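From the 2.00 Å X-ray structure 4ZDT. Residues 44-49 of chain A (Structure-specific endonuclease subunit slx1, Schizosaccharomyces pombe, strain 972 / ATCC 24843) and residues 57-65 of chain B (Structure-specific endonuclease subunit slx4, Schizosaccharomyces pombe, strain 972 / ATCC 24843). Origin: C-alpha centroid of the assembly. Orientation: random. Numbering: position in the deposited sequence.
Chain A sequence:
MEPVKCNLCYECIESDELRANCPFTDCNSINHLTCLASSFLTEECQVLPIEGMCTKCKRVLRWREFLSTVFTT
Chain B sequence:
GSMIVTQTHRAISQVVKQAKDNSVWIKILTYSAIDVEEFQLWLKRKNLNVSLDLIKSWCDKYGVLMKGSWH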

# COMPACT_ATOMS: atom_id res chain seq x y z
N GLU A 44 -3.68 5.82 -10.49
CA GLU A 44 -3.87 4.37 -10.42
C GLU A 44 -2.60 3.53 -10.35
O GLU A 44 -2.63 2.40 -9.87
CB GLU A 44 -4.81 3.88 -11.52
CG GLU A 44 -6.31 4.14 -11.22
CD GLU A 44 -6.87 3.38 -9.99
OE1 GLU A 44 -6.16 2.56 -9.36
OE2 GLU A 44 -8.06 3.61 -9.65
N CYS A 45 -1.49 4.09 -10.81
CA CYS A 45 -0.21 3.40 -10.73
C CYS A 45 0.40 3.43 -9.32
O CYS A 45 1.24 2.60 -8.99
CB CYS A 45 0.76 4.00 -11.76
SG CYS A 45 0.89 5.81 -11.60
N GLN A 46 -0.02 4.38 -8.48
CA GLN A 46 0.57 4.53 -7.14
C GLN A 46 0.11 3.45 -6.17
O GLN A 46 -1.06 3.04 -6.20
CB GLN A 46 0.26 5.91 -6.55
CG GLN A 46 0.90 7.11 -7.32
CD GLN A 46 2.44 7.19 -7.27
OE1 GLN A 46 3.09 6.83 -6.27
NE2 GLN A 46 3.03 7.70 -8.35
N VAL A 47 1.02 3.03 -5.30
CA VAL A 47 0.73 2.04 -4.26
C VAL A 47 1.06 2.55 -2.83
O VAL A 47 0.46 2.08 -1.85
CB VAL A 47 1.42 0.66 -4.52
CG1 VAL A 47 0.72 -0.11 -5.69
CG2 VAL A 47 2.94 0.81 -4.80
N LEU A 48 1.98 3.50 -2.73
CA LEU A 48 2.44 4.02 -1.44
C LEU A 48 2.09 5.51 -1.31
O LEU A 48 2.66 6.35 -2.01
CB LEU A 48 3.96 3.84 -1.31
CG LEU A 48 4.68 4.35 -0.05
CD1 LEU A 48 4.10 3.72 1.20
CD2 LEU A 48 6.14 3.99 -0.16
N PRO A 49 1.16 5.84 -0.40
CA PRO A 49 0.87 7.26 -0.19
C PRO A 49 2.08 8.01 0.35
O PRO A 49 2.88 7.45 1.09
CB PRO A 49 -0.23 7.24 0.88
CG PRO A 49 -0.84 5.85 0.78
CD PRO A 49 0.30 4.96 0.41
N SER B 57 12.24 -2.11 -11.70
CA SER B 57 12.00 -0.72 -12.12
C SER B 57 10.71 -0.18 -11.52
O SER B 57 10.63 0.99 -11.15
CB SER B 57 12.00 -0.54 -13.65
OG SER B 57 11.00 -1.31 -14.30
N TRP B 58 9.70 -1.05 -11.41
CA TRP B 58 8.44 -0.71 -10.76
C TRP B 58 8.71 -0.36 -9.29
O TRP B 58 8.30 0.70 -8.83
CB TRP B 58 7.43 -1.87 -10.90
CG TRP B 58 6.11 -1.62 -10.26
CD1 TRP B 58 5.05 -0.91 -10.76
CD2 TRP B 58 5.71 -2.09 -8.97
NE1 TRP B 58 4.01 -0.90 -9.85
CE2 TRP B 58 4.39 -1.63 -8.75
CE3 TRP B 58 6.33 -2.87 -7.99
CZ2 TRP B 58 3.68 -1.91 -7.57
CZ3 TRP B 58 5.62 -3.17 -6.83
CH2 TRP B 58 4.30 -2.69 -6.63
N CYS B 59 9.41 -1.24 -8.58
CA CYS B 59 9.73 -1.01 -7.17
C CYS B 59 10.48 0.31 -6.99
O CYS B 59 10.15 1.10 -6.09
CB CYS B 59 10.55 -2.16 -6.55
SG CYS B 59 9.75 -3.76 -6.34
N ASP B 60 11.49 0.55 -7.84
CA ASP B 60 12.30 1.76 -7.72
C ASP B 60 11.45 2.99 -7.94
O ASP B 60 11.61 3.97 -7.23
CB ASP B 60 13.48 1.75 -8.70
CG ASP B 60 14.54 2.80 -8.37
OD1 ASP B 60 14.88 2.97 -7.17
OD2 ASP B 60 15.03 3.46 -9.31
N LYS B 61 10.54 2.93 -8.91
CA LYS B 61 9.72 4.08 -9.26
C LYS B 61 8.61 4.38 -8.24
O LYS B 61 8.27 5.54 -8.00
CB LYS B 61 9.13 3.89 -10.67
CG LYS B 61 8.16 4.95 -11.14
CD LYS B 61 8.89 6.16 -11.70
CE LYS B 61 7.93 7.18 -12.28
NZ LYS B 61 7.11 6.61 -13.41
N TYR B 62 8.06 3.34 -7.63
CA TYR B 62 6.86 3.49 -6.78
C TYR B 62 7.05 3.25 -5.27
O TYR B 62 6.07 3.23 -4.53
CB TYR B 62 5.69 2.64 -7.33
CG TYR B 62 5.28 3.09 -8.71
CD1 TYR B 62 4.48 4.22 -8.89
CD2 TYR B 62 5.73 2.41 -9.85
CE1 TYR B 62 4.12 4.66 -10.16
CE2 TYR B 62 5.38 2.84 -11.13
CZ TYR B 62 4.58 3.96 -11.28
OH TYR B 62 4.24 4.38 -12.55
N GLY B 63 8.30 3.06 -4.83
CA GLY B 63 8.65 3.04 -3.41
C GLY B 63 8.48 1.70 -2.72
O GLY B 63 7.98 1.60 -1.59
N VAL B 64 8.89 0.64 -3.39
CA VAL B 64 8.84 -0.68 -2.80
C VAL B 64 10.28 -1.15 -2.53
O VAL B 64 11.13 -1.07 -3.43
CB VAL B 64 8.08 -1.64 -3.73
CG1 VAL B 64 8.04 -3.06 -3.17
CG2 VAL B 64 6.65 -1.09 -3.99
N LEU B 65 10.54 -1.64 -1.32
CA LEU B 65 11.86 -2.11 -0.93
C LEU B 65 12.07 -3.56 -1.38
O LEU B 65 11.18 -4.40 -1.23
CB LEU B 65 12.06 -2.04 0.60
CG LEU B 65 12.32 -0.70 1.30
CD1 LEU B 65 11.18 0.26 1.11
CD2 LEU B 65 12.58 -0.92 2.79
O HOH W 1 3.66 4.34 -5.05
O HOH W 2 5.80 7.69 -8.34

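Protein interfaces often divide their work between apolar packing, which excludes solvent, and water, which links polar groups that do not meet directly. These stretches of slx1 and slx4 are an example: together they bury 337 Å², both sides summed, and no direct hydrogen bond crosses between them.

Packing centres on B:Tyr62, the last residue of its helix, whose chi1 of -63° (m) sets the ring against chain A. A:Cys45 O lies over one face of the ring, while A:Cys45 SG approaches obliquely, 3.7 Å from B:Tyr62 CE1; a small, polarisable sulfur packs well beside an aromatic ring. A:Val47 is buried, and both of its methyls rest near B:Trp58 CZ2, CG1 at 3.9 Å and CG2 at 4.0 Å; CG2 also lies 4.2 Å from B:Tyr62 CB and from B:Val64 CG2, so a short, branched apolar side chain touches all three residues. A:Leu48 CD2 reaches B:Gly63 O at 3.3 Å. Glycine fits here twice over, since its phi is positive and an ideal CB would sit only 3.0 Å from A:Leu48 CD2.

Water completes the join. Water 1 donates to A:Gln46 OE1 (2.8 Å) and B:Tyr62 O (2.7 Å) and accepts from A:Val47 N (3.0 Å). Water 2 accepts from A:Gln46 NE2 (2.8 Å) and donates to B:Lys61 O (3.3 Å). The amide of A:Gln46, able both to donate and to accept, thus serves two bridges to carbonyls at the helix end.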